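Local coordinates for vacuolar protein sorting-associated protein 54 (Mus musculus, PDB 3N1E), which is a subunit of the Golgi-associated retrograde protein (GARP) complex and probably acts in retrograde transport from endosomes to the trans-Golgi network, at residues A[124-127]-A[128-131]; A[90-93]-A[94-98]. All coordinates share one frame; numbering follows the deposited sequence.

How the contacts relate
The chain is the C-terminal domain of Vps54, built mainly of helices. From the N terminus, contact 2 comes first. It spans residues 90-98, the last turns of helix 74-98, and closes no loop beyond single helical turns. Contact 1 follows at residues 124-131, where the chain leaves helix 107-124 and closes a tight turn. The two lie in series, neither nested nor crossed. Their centres are 25 Å apart, on opposite sides of the chain's centre, and they do not touch. Contact 2 packs leucines on helix 107-124 and His91 on helix 17-40. The turn of contact 1 reaches back to the early part of helix 74-98 and to His65 of helix 52-68.

Contact 1: residues A[124-127]-A[128-131]; sequences QALK and GLKD
Gln124 lies alongside the backbone of Leu129 and Lys130 where the chain folds back on itself. Its CG sits beside the backbone N (chi1 -71°), and the chain is extended beyond it. Gln124 CB is 4.0 Å from Lys130 O. Gln124 CG is 3.8 Å from Leu129 O and runs equally near Lys130 O. Gln124 CD continues past Lys130 O at 3.8 Å. At the tip, NE2 also passes Lys130 O, but its polar partner is Leu132 O, through a weak hydrogen bond. The amide thus weakly ties the end of helix 107-124 to the chain just beyond the turn. The side chain also touches Leu134.

The backbone of Gln124 takes part too. Gln124 O receives a CA-H...O contact from Lys130 CA at 3.3 Å.

Between these two residues the chain makes a turn from Leu126 to Leu129. Leu129 N donates to Leu126 O at 3.0 Å. The N-H...O angle is 157°, so the bond is fairly straight. The side chains of Leu126 and Leu129 lie side by side and point the same way. Leu126 CB meets Leu129 CD1 at 3.8 Å. Leu129 is buried, and it also packs on Gln78 and Phe81 of helix 74-98. Two carbonyls of the turn are held from outside: Lys127 O by His65 NE2 and Gly128 O by Gln78 NE2. Farther on, Lys130 NZ and Asp131 OD2 form a salt bridge at 3.3 Å, with a weak hydrogen bond as part of it.

Gly128 occupies the third position of the turn with a positive phi of 89°, a backbone shape that favours glycine. The whole is a type II beta turn just after a helix, fastened to the neighbouring helices of this helical C-terminal domain.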
loop_
_atom_site.group_PDB
_atom_site.type_symbol
_atom_site.label_atom_id
_atom_site.label_comp_id
_atom_site.label_asym_id
_atom_site.label_seq_id
_atom_site.Cartn_x
_atom_site.Cartn_y
_atom_site.Cartn_z
ATOM N N GLN A 124 4.398 3.890 -7.363
ATOM C CA GLN A 124 5.222 5.095 -7.406
ATOM C C GLN A 124 4.791 6.042 -8.521
ATOM O O GLN A 124 5.109 7.240 -8.474
ATOM C CB GLN A 124 6.715 4.744 -7.435
ATOM C CG GLN A 124 7.133 4.199 -6.055
ATOM C CD GLN A 124 8.577 3.733 -5.950
ATOM O OE1 GLN A 124 9.211 3.360 -6.944
ATOM N NE2 GLN A 124 9.103 3.744 -4.723
ATOM N N ALA A 125 4.022 5.523 -9.478
ATOM C CA ALA A 125 3.464 6.348 -10.560
ATOM C C ALA A 125 2.183 7.101 -10.176
ATOM O O ALA A 125 1.720 7.979 -10.926
ATOM C CB ALA A 125 3.234 5.505 -11.769
ATOM N N LEU A 126 1.624 6.790 -9.015
ATOM C CA LEU A 126 0.472 7.542 -8.493
ATOM C C LEU A 126 0.872 8.916 -7.949
ATOM O O LEU A 126 1.920 9.052 -7.314
ATOM C CB LEU A 126 -0.243 6.708 -7.419
ATOM C CG LEU A 126 -0.859 5.411 -7.944
ATOM C CD1 LEU A 126 -1.281 4.526 -6.778
ATOM C CD2 LEU A 126 -2.039 5.687 -8.913
ATOM N N LYS A 127 0.040 9.935 -8.206
ATOM C CA LYS A 127 0.386 11.316 -7.792
ATOM C C LYS A 127 0.713 11.398 -6.320
ATOM O O LYS A 127 -0.083 10.958 -5.480
ATOM C CB LYS A 127 -0.768 12.281 -8.074
ATOM C CG LYS A 127 -1.011 12.563 -9.520
ATOM C CD LYS A 127 -2.075 13.667 -9.621
ATOM C CE LYS A 127 -3.155 13.320 -10.641
ATOM N NZ LYS A 127 -4.051 14.492 -10.889
ATOM N N GLY A 128 1.868 11.988 -6.020
ATOM C CA GLY A 128 2.338 12.171 -4.645
ATOM C C GLY A 128 3.164 11.034 -4.054
ATOM O O GLY A 128 3.721 11.181 -2.959
ATOM N N LEU A 129 3.254 9.903 -4.763
ATOM C CA LEU A 129 3.886 8.712 -4.175
ATOM C C LEU A 129 5.274 8.354 -4.723
ATOM O O LEU A 129 5.843 7.316 -4.374
ATOM C CB LEU A 129 2.950 7.497 -4.290
ATOM C CG LEU A 129 1.517 7.660 -3.750
ATOM C CD1 LEU A 129 0.853 6.300 -3.787
ATOM C CD2 LEU A 129 1.491 8.230 -2.321
ATOM N N LYS A 130 5.827 9.210 -5.574
ATOM C CA LYS A 130 7.035 8.834 -6.306
ATOM C C LYS A 130 8.230 8.466 -5.394
ATOM O O LYS A 130 8.994 7.509 -5.689
ATOM C CB LYS A 130 7.396 9.942 -7.292
ATOM C CG LYS A 130 8.780 9.831 -7.927
ATOM C CD LYS A 130 8.975 10.972 -8.940
ATOM C CE LYS A 130 8.358 12.291 -8.453
ATOM N NZ LYS A 130 9.163 12.955 -7.379
ATOM N N ASP A 131 8.386 9.203 -4.297
ATOM C CA ASP A 131 9.543 9.003 -3.431
ATOM C C ASP A 131 9.251 8.225 -2.143
ATOM O O ASP A 131 10.054 8.245 -1.217
ATOM C CB ASP A 131 10.235 10.334 -3.116
ATOM C CG ASP A 131 10.742 11.032 -4.348
ATOM O OD1 ASP A 131 11.396 10.387 -5.189
ATOM O OD2 ASP A 131 10.477 12.245 -4.479
#

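Contact 2: residues A[90-93]-A[94-98]; sequences LHLK and KQLSH
Lys94 lays its CB over the end of the preceding helical turn, 3.6 Å from Leu90 O and equally close to His91 O. Lys94 N donates to Leu90 O at 3.1 Å. Lys94 is deposited in two conformers.

Lys93 CB lies 3.2 Å from Lys94 N. Farther out, the chain bends at its last two torsions, and NZ hydrogen-bonds to Glu141 O and to a bound glycerol, probably from the crystallisation liquor. Lys93 O stays in the helix and accepts from Ser97 N at 3.0 Å.

Leu92 makes the apolar part. Its CG is anti to the backbone N (chi1 177°), and Leu92 CD1 meets Leu96 CG at 3.9 Å. The two side chains cross obliquely. Leu96 CG also lies 3.3 Å from Leu92 O, the carbonyl that takes the N-H of Leu96 N at 2.9 Å. Both leucines face helix 107-124, Leu92 on Val116 and Leu96 on Val112.

Nearby, Gln95 N donates to His91 O, while His91 NE2 is hydrogen-bonded to Asp33 OD1, and Gln95 NE2 to Tyr43 O.

The chemistry is that of an amphipathic alpha helix. Four bonds from the N-H of residue i+4 to the carbonyl of residue i pair these backbone groups. The leucines join the interhelical packing, and the amine of Lys93 finds polar partners in Glu141 O and the glycerol.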
loop_
_atom_site.group_PDB
_atom_site.type_symbol
_atom_site.label_atom_id
_atom_site.label_comp_id
_atom_site.label_asym_id
_atom_site.label_seq_id
_atom_site.Cartn_x
_atom_site.Cartn_y
_atom_site.Cartn_z
ATOM N N LEU A 90 3.530 -7.841 4.389
ATOM C CA LEU A 90 3.359 -8.897 5.409
ATOM C C LEU A 90 2.705 -10.123 4.773
ATOM O O LEU A 90 3.144 -11.268 4.997
ATOM C CB LEU A 90 2.566 -8.354 6.632
ATOM C CG LEU A 90 2.192 -9.335 7.749
ATOM C CD1 LEU A 90 2.146 -8.593 9.104
ATOM C CD2 LEU A 90 0.854 -10.005 7.435
ATOM N N HIS A 91 1.651 -9.893 3.979
ATOM C CA HIS A 91 0.938 -10.997 3.361
ATOM C C HIS A 91 1.752 -11.668 2.261
ATOM O O HIS A 91 1.691 -12.897 2.110
ATOM C CB HIS A 91 -0.434 -10.539 2.876
ATOM C CG HIS A 91 -1.353 -10.201 4.007
ATOM N ND1 HIS A 91 -1.859 -11.165 4.856
ATOM C CD2 HIS A 91 -1.838 -9.015 4.439
ATOM C CE1 HIS A 91 -2.613 -10.579 5.773
ATOM N NE2 HIS A 91 -2.622 -9.276 5.535
ATOM N N LEU A 92 2.528 -10.865 1.516
ATOM C CA LEU A 92 3.373 -11.433 0.460
ATOM C C LEU A 92 4.491 -12.265 1.104
ATOM O O LEU A 92 4.760 -13.380 0.651
ATOM C CB LEU A 92 3.958 -10.333 -0.447
ATOM C CG LEU A 92 4.925 -10.830 -1.543
ATOM C CD1 LEU A 92 4.328 -11.912 -2.456
ATOM C CD2 LEU A 92 5.294 -9.633 -2.407
ATOM N N LYS A 93 5.132 -11.728 2.142
ATOM C CA LYS A 93 6.188 -12.458 2.870
ATOM C C LYS A 93 5.643 -13.811 3.371
ATOM O O LYS A 93 6.322 -14.830 3.210
ATOM C CB LYS A 93 6.734 -11.618 4.028
ATOM C CG LYS A 93 8.028 -12.185 4.670
ATOM C CD LYS A 93 8.785 -11.047 5.366
ATOM C CE LYS A 93 8.433 -10.961 6.827
ATOM N NZ LYS A 93 9.363 -11.762 7.680
ATOM N N LYS A 94 4.426 -13.828 3.931
ATOM C CA LYS A 94 3.824 -15.068 4.445
ATOM C C LYS A 94 3.692 -16.111 3.325
ATOM O O LYS A 94 4.007 -17.302 3.507
ATOM C CB LYS A 94 2.455 -14.758 5.070
ATOM C CG LYS A 94 1.758 -15.911 5.744
ATOM C CD LYS A 94 0.791 -15.386 6.809
ATOM C CE LYS A 94 1.588 -14.831 7.985
ATOM N NZ LYS A 94 0.786 -14.018 8.964
ATOM N N GLN A 95 3.224 -15.667 2.168
ATOM C CA GLN A 95 2.991 -16.589 1.066
ATOM C C GLN A 95 4.300 -17.089 0.474
ATOM O O GLN A 95 4.415 -18.265 0.119
ATOM C CB GLN A 95 2.072 -15.966 0.001
ATOM C CG GLN A 95 1.757 -16.923 -1.178
ATOM C CD GLN A 95 0.832 -18.109 -0.797
ATOM O OE1 GLN A 95 0.567 -18.370 0.391
ATOM N NE2 GLN A 95 0.329 -18.819 -1.817
ATOM N N LEU A 96 5.301 -16.218 0.384
ATOM C CA LEU A 96 6.571 -16.648 -0.182
ATOM C C LEU A 96 7.168 -17.715 0.726
ATOM O O LEU A 96 7.745 -18.699 0.244
ATOM C CB LEU A 96 7.548 -15.484 -0.345
ATOM C CG LEU A 96 7.117 -14.463 -1.394
ATOM C CD1 LEU A 96 8.047 -13.281 -1.335
ATOM C CD2 LEU A 96 7.081 -15.043 -2.811
ATOM N N SER A 97 6.977 -17.540 2.028
ATOM C CA SER A 97 7.509 -18.496 2.989
ATOM C C SER A 97 6.782 -19.820 2.858
ATOM O O SER A 97 7.416 -20.890 2.880
ATOM C CB SER A 97 7.380 -17.945 4.402
ATOM O OG SER A 97 8.370 -16.956 4.610
ATOM N N HIS A 98 5.466 -19.735 2.727
ATOM C CA HIS A 98 4.614 -20.915 2.545
ATOM C C HIS A 98 5.022 -21.708 1.304
ATOM O O HIS A 98 5.139 -22.945 1.353
ATOM C CB HIS A 98 3.139 -20.519 2.518
ATOM C CG HIS A 98 2.225 -21.639 2.130
ATOM N ND1 HIS A 98 1.916 -22.671 2.990
ATOM C CD2 HIS A 98 1.558 -21.892 0.978
ATOM C CE1 HIS A 98 1.099 -23.514 2.382
ATOM N NE2 HIS A 98 0.871 -23.070 1.160
#